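Local coordinates for protein CS6 fimbrial subunit B, CS6 fimbrial subunit A (Escherichia coli, PDB 4B9G) that serves as a subunit of the CS6 fimbriae of enterotoxigenic bacteria, here complemented by a fused donor strand from subunit A, and probably takes part in adhesion to host cells, at residues D29-V41 / F111-Y125. Numbering follows the deposited sequence.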
loop_
_atom_site.group_PDB
_atom_site.type_symbol
_atom_site.label_atom_id
_atom_site.label_comp_id
_atom_site.label_asym_id
_atom_site.label_seq_id
_atom_site.Cartn_x
_atom_site.Cartn_y
_atom_site.Cartn_z
ATOM N N ASP A 29 -9.390 -14.172 -11.149
ATOM C CA ASP A 29 -9.581 -15.537 -11.602
ATOM C C ASP A 29 -8.397 -16.049 -12.416
ATOM O O ASP A 29 -8.370 -17.215 -12.787
ATOM C CB ASP A 29 -10.860 -15.658 -12.434
ATOM C CG ASP A 29 -12.102 -15.826 -11.584
ATOM O OD1 ASP A 29 -11.982 -16.076 -10.368
ATOM O OD2 ASP A 29 -13.215 -15.730 -12.148
ATOM N N SER A 30 -7.434 -15.183 -12.701
ATOM C CA SER A 30 -6.222 -15.567 -13.414
ATOM C C SER A 30 -5.106 -14.632 -12.990
ATOM O O SER A 30 -5.325 -13.752 -12.169
ATOM C CB SER A 30 -6.419 -15.496 -14.931
ATOM O OG SER A 30 -6.778 -14.191 -15.350
ATOM N N ASP A 31 -3.916 -14.796 -13.552
ATOM C CA ASP A 31 -2.768 -14.008 -13.105
ATOM C C ASP A 31 -2.992 -12.519 -13.309
ATOM O O ASP A 31 -3.481 -12.103 -14.347
ATOM C CB ASP A 31 -1.520 -14.432 -13.861
ATOM C CG ASP A 31 -1.035 -15.805 -13.434
ATOM O OD1 ASP A 31 -1.787 -16.509 -12.738
ATOM O OD2 ASP A 31 0.104 -16.167 -13.756
ATOM N N PRO A 32 -2.640 -11.704 -12.315
ATOM C CA PRO A 32 -2.707 -10.253 -12.528
ATOM C C PRO A 32 -1.843 -9.815 -13.700
ATOM O O PRO A 32 -0.812 -10.424 -13.977
ATOM C CB PRO A 32 -2.159 -9.662 -11.224
ATOM C CG PRO A 32 -2.224 -10.739 -10.242
ATOM C CD PRO A 32 -2.186 -12.048 -10.960
ATOM N N LYS A 33 -2.269 -8.805 -14.387
ATOM C CA LYS A 33 -1.549 -8.135 -15.463
ATOM C C LYS A 33 -0.799 -6.877 -15.031
ATOM O O LYS A 33 -1.141 -6.287 -14.017
ATOM C CB LYS A 33 -2.522 -7.906 -16.585
ATOM C CG LYS A 33 -3.114 -9.187 -17.080
ATOM C CD LYS A 33 -3.593 -9.167 -18.409
ATOM C CE LYS A 33 -5.101 -9.346 -18.526
ATOM N NZ LYS A 33 -5.484 -10.806 -18.541
ATOM N N LEU A 34 0.253 -6.502 -15.768
ATOM C CA LEU A 34 0.944 -5.270 -15.462
ATOM C C LEU A 34 -0.090 -4.171 -15.292
ATOM O O LEU A 34 -1.035 -4.049 -16.080
ATOM C CB LEU A 34 1.924 -4.911 -16.579
ATOM C CG LEU A 34 3.412 -5.050 -16.258
ATOM C CD1 LEU A 34 3.707 -6.333 -15.506
ATOM C CD2 LEU A 34 4.226 -4.975 -17.540
ATOM N N ASN A 35 0.090 -3.409 -14.223
ATOM C CA ASN A 35 -0.732 -2.250 -13.912
ATOM C C ASN A 35 -2.076 -2.590 -13.272
ATOM O O ASN A 35 -2.850 -1.685 -12.964
ATOM C CB ASN A 35 -0.952 -1.386 -15.170
ATOM C CG ASN A 35 -1.027 0.102 -14.867
ATOM O OD1 ASN A 35 -0.310 0.605 -14.000
ATOM N ND2 ASN A 35 -1.896 0.817 -15.585
ATOM N N SER A 36 -2.388 -3.831 -13.007
ATOM C CA SER A 36 -3.566 -4.286 -12.310
ATOM C C SER A 36 -3.545 -3.904 -10.853
ATOM O O SER A 36 -2.487 -3.872 -10.236
ATOM C CB SER A 36 -3.825 -5.773 -12.438
ATOM O OG SER A 36 -3.916 -6.233 -13.718
ATOM N N GLN A 37 -4.732 -3.614 -10.325
ATOM C CA GLN A 37 -4.855 -3.301 -8.923
ATOM C C GLN A 37 -4.976 -4.578 -8.107
ATOM O O GLN A 37 -5.866 -5.408 -8.326
ATOM C CB GLN A 37 -6.085 -2.425 -8.667
ATOM C CG GLN A 37 -6.037 -1.074 -9.331
ATOM C CD GLN A 37 -7.354 -0.350 -9.192
ATOM O OE1 GLN A 37 -7.767 -0.004 -8.096
ATOM N NE2 GLN A 37 -8.038 -0.152 -10.300
ATOM N N LEU A 38 -4.095 -4.748 -7.120
ATOM C CA LEU A 38 -4.089 -5.934 -6.261
ATOM C C LEU A 38 -4.958 -5.752 -5.014
ATOM O O LEU A 38 -5.570 -6.722 -4.535
ATOM C CB LEU A 38 -2.672 -6.286 -5.869
ATOM C CG LEU A 38 -1.715 -6.545 -7.035
ATOM C CD1 LEU A 38 -0.315 -6.903 -6.510
ATOM C CD2 LEU A 38 -2.240 -7.620 -7.986
ATOM N N TYR A 39 -4.977 -4.540 -4.480
ATOM C CA TYR A 39 -5.841 -4.145 -3.376
ATOM C C TYR A 39 -5.951 -2.626 -3.414
ATOM O O TYR A 39 -5.145 -1.957 -4.078
ATOM C CB TYR A 39 -5.346 -4.675 -2.020
ATOM C CG TYR A 39 -4.038 -4.126 -1.492
ATOM C CD1 TYR A 39 -3.990 -2.921 -0.811
ATOM C CD2 TYR A 39 -2.853 -4.832 -1.642
ATOM C CE1 TYR A 39 -2.796 -2.440 -0.269
ATOM C CE2 TYR A 39 -1.649 -4.361 -1.114
ATOM C CZ TYR A 39 -1.628 -3.168 -0.413
ATOM O OH TYR A 39 -0.480 -2.668 0.157
ATOM N N THR A 40 -6.926 -2.093 -2.697
ATOM C CA THR A 40 -7.046 -0.641 -2.555
ATOM C C THR A 40 -7.098 -0.304 -1.058
ATOM O O THR A 40 -7.305 -1.180 -0.185
ATOM C CB THR A 40 -8.208 -0.129 -3.324
ATOM O OG1 THR A 40 -8.095 -0.229 -4.737
ATOM C CG2 THR A 40 -9.431 -0.507 -2.792
ATOM N N VAL A 41 -6.861 0.966 -0.775
ATOM C CA VAL A 41 -6.786 1.507 0.577
ATOM C C VAL A 41 -7.649 2.764 0.611
ATOM O O VAL A 41 -7.542 3.620 -0.288
ATOM C CB VAL A 41 -5.339 1.899 0.938
ATOM C CG1 VAL A 41 -5.254 2.392 2.386
ATOM C CG2 VAL A 41 -4.381 0.741 0.681
ATOM N N PHE A 111 -5.956 4.942 -2.304
ATOM C CA PHE A 111 -4.712 4.475 -2.897
ATOM C C PHE A 111 -4.950 3.089 -3.485
ATOM O O PHE A 111 -5.878 2.372 -3.064
ATOM C CB PHE A 111 -3.581 4.386 -1.855
ATOM C CG PHE A 111 -3.302 5.679 -1.114
ATOM C CD1 PHE A 111 -4.075 6.056 -0.020
ATOM C CD2 PHE A 111 -2.239 6.505 -1.494
ATOM C CE1 PHE A 111 -3.814 7.219 0.656
ATOM C CE2 PHE A 111 -1.970 7.684 -0.808
ATOM C CZ PHE A 111 -2.748 8.039 0.271
ATOM N N SER A 112 -4.164 2.643 -4.416
ATOM C CA SER A 112 -4.151 1.403 -5.073
ATOM C C SER A 112 -2.753 0.758 -5.055
ATOM O O SER A 112 -1.753 1.451 -5.252
ATOM C CB SER A 112 -4.740 1.502 -6.471
ATOM O OG SER A 112 -3.995 2.383 -7.120
ATOM N N ALA A 113 -2.705 -0.556 -4.853
ATOM C CA ALA A 113 -1.499 -1.363 -5.027
ATOM C C ALA A 113 -1.447 -1.845 -6.466
ATOM O O ALA A 113 -2.351 -2.568 -6.907
ATOM C CB ALA A 113 -1.541 -2.561 -4.069
ATOM N N ILE A 114 -0.418 -1.432 -7.192
ATOM C CA ILE A 114 -0.317 -1.643 -8.635
ATOM C C ILE A 114 0.758 -2.687 -8.963
ATOM O O ILE A 114 1.932 -2.506 -8.628
ATOM C CB ILE A 114 0.025 -0.320 -9.358
ATOM C CG1 ILE A 114 -1.005 0.765 -9.004
ATOM C CG2 ILE A 114 0.129 -0.541 -10.859
ATOM C CD1 ILE A 114 -2.424 0.384 -9.309
ATOM N N TYR A 115 0.341 -3.775 -9.606
ATOM C CA TYR A 115 1.226 -4.885 -9.960
ATOM C C TYR A 115 2.289 -4.458 -10.963
ATOM O O TYR A 115 1.979 -3.845 -12.003
ATOM C CB TYR A 115 0.373 -6.011 -10.544
ATOM C CG TYR A 115 1.149 -7.240 -10.931
ATOM C CD1 TYR A 115 1.494 -8.214 -9.991
ATOM C CD2 TYR A 115 1.557 -7.442 -12.247
ATOM C CE1 TYR A 115 2.212 -9.342 -10.344
ATOM C CE2 TYR A 115 2.278 -8.591 -12.614
ATOM C CZ TYR A 115 2.592 -9.541 -11.653
ATOM O OH TYR A 115 3.325 -10.646 -12.005
ATOM N N THR A 116 3.535 -4.832 -10.676
ATOM C CA THR A 116 4.659 -4.493 -11.550
ATOM C C THR A 116 5.470 -5.687 -12.033
ATOM O O THR A 116 6.402 -5.510 -12.812
ATOM C CB THR A 116 5.661 -3.571 -10.856
ATOM O OG1 THR A 116 6.211 -4.233 -9.710
ATOM C CG2 THR A 116 5.028 -2.324 -10.446
ATOM N N GLY A 117 5.146 -6.888 -11.565
ATOM C CA GLY A 117 5.909 -8.084 -11.917
ATOM C C GLY A 117 5.974 -9.027 -10.735
ATOM O O GLY A 117 5.268 -8.821 -9.760
ATOM N N GLY A 118 6.817 -10.050 -10.789
ATOM C CA GLY A 118 6.902 -10.965 -9.672
ATOM C C GLY A 118 7.740 -12.177 -9.980
ATOM O O GLY A 118 8.439 -12.235 -10.980
ATOM N N GLU A 119 7.667 -13.140 -9.068
ATOM C CA GLU A 119 8.371 -14.404 -9.147
ATOM C C GLU A 119 7.331 -15.526 -9.179
ATOM O O GLU A 119 6.493 -15.663 -8.274
ATOM C CB GLU A 119 9.298 -14.569 -7.937
ATOM C CG GLU A 119 10.367 -13.493 -7.808
ATOM C CD GLU A 119 11.335 -13.469 -8.983
ATOM O OE1 GLU A 119 11.617 -14.549 -9.553
ATOM O OE2 GLU A 119 11.824 -12.368 -9.328
ATOM N N TYR A 120 7.393 -16.326 -10.230
ATOM C CA TYR A 120 6.471 -17.415 -10.432
ATOM C C TYR A 120 7.096 -18.436 -11.368
ATOM O O TYR A 120 7.965 -18.102 -12.178
ATOM C CB TYR A 120 5.163 -16.896 -11.030
ATOM C CG TYR A 120 5.341 -15.862 -12.120
ATOM C CD1 TYR A 120 5.507 -16.224 -13.452
ATOM C CD2 TYR A 120 5.348 -14.513 -11.802
ATOM C CE1 TYR A 120 5.661 -15.256 -14.432
ATOM C CE2 TYR A 120 5.498 -13.551 -12.765
ATOM C CZ TYR A 120 5.658 -13.917 -14.076
ATOM O OH TYR A 120 5.811 -12.939 -15.037
ATOM N N PRO A 121 6.656 -19.696 -11.264
ATOM C CA PRO A 121 7.186 -20.703 -12.186
ATOM C C PRO A 121 6.626 -20.488 -13.586
ATOM O O PRO A 121 5.776 -19.638 -13.835
ATOM C CB PRO A 121 6.708 -22.025 -11.585
ATOM C CG PRO A 121 5.523 -21.679 -10.788
ATOM C CD PRO A 121 5.722 -20.270 -10.285
ATOM N N ASN A 122 7.113 -21.279 -14.524
ATOM C CA ASN A 122 6.716 -21.111 -15.922
ATOM C C ASN A 122 5.221 -21.226 -16.177
ATOM O O ASN A 122 4.709 -20.654 -17.139
ATOM C CB ASN A 122 7.451 -22.111 -16.794
ATOM C CG ASN A 122 8.910 -21.760 -16.962
ATOM O OD1 ASN A 122 9.354 -20.662 -16.613
ATOM N ND2 ASN A 122 9.674 -22.692 -17.511
ATOM N N SER A 123 4.532 -21.974 -15.331
ATOM C CA SER A 123 3.095 -22.162 -15.467
ATOM C C SER A 123 2.282 -20.994 -14.893
ATOM O O SER A 123 1.052 -21.011 -14.940
ATOM C CB SER A 123 2.677 -23.455 -14.767
ATOM O OG SER A 123 3.059 -23.440 -13.407
ATOM N N GLY A 124 2.959 -19.987 -14.348
ATOM C CA GLY A 124 2.273 -18.852 -13.761
ATOM C C GLY A 124 1.968 -19.043 -12.282
ATOM O O GLY A 124 2.480 -19.953 -11.640
ATOM N N TYR A 125 1.161 -18.148 -11.732
ATOM C CA TYR A 125 0.861 -18.169 -10.308
ATOM C C TYR A 125 -0.093 -19.302 -9.931
ATOM O O TYR A 125 -1.045 -19.605 -10.657
ATOM C CB TYR A 125 0.210 -16.847 -9.893
ATOM C CG TYR A 125 1.137 -15.660 -9.893
ATOM C CD1 TYR A 125 2.138 -15.549 -8.939
ATOM C CD2 TYR A 125 0.994 -14.642 -10.819
ATOM C CE1 TYR A 125 2.991 -14.460 -8.922
ATOM C CE2 TYR A 125 1.843 -13.548 -10.821
ATOM C CZ TYR A 125 2.833 -13.469 -9.866
ATOM O OH TYR A 125 3.679 -12.381 -9.852
#
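V41 pairs with F111 through reciprocal backbone bonds, and the segments 39-41 and 111-119 of strands 37-44 and 108-119 run antiparallel at 154° with their axes 4.6 Å apart. Toward the loop the ladder is interrupted: A113 N donates to Y39 O, while A113 O accepts from L38 N, as the chain turns a corner at L38. Beyond it, Y115 N to S36 O (2.9 Å) and N35 N to Y115 O (2.9 Å) carry the pairing into the type II turn K33-S36.

On the face of the sheet that carries A113 and V41, Y39 sets its ring over the A113 methyl: CB stands 3.5 Å from the Y39 ring centroid, 14° off the normal, a CH-pi contact reached because chi1 of 66° folds CG back between the backbone N and the carbonyl carbon. The Y39 hydroxyl is bonded to Y82 on strand 79-88. Two residues on, the Y115 ring extends toward P32, CG anti to the backbone N, with P32 CB over one ring face (4.2 Å to the centroid) and G117 N over the opposite one; L38 CD2 packs on Y115 CB. Its OH shares a 2.8 Å hydrogen bond with Y125 OH, which also bonds N79 O. At the far end Y125 N donates to D31 OD2 (3.0 Å), on the syn side of the carboxylate.

Both segments belong to subunit B; D31, P32 and Y125 also touch I160, probably in the fused subunit A donor segment, an engineered contact. Backbone bonds thus join two interior strands of an all-beta pilin domain, consistent with the immunoglobulin-like fold of donor-strand-complemented subunits. The hydroxyl pair joins strand 111-119 to the returning chain at Y125, D31 makes the cross-segment link, and the buried phenols keep polar partners.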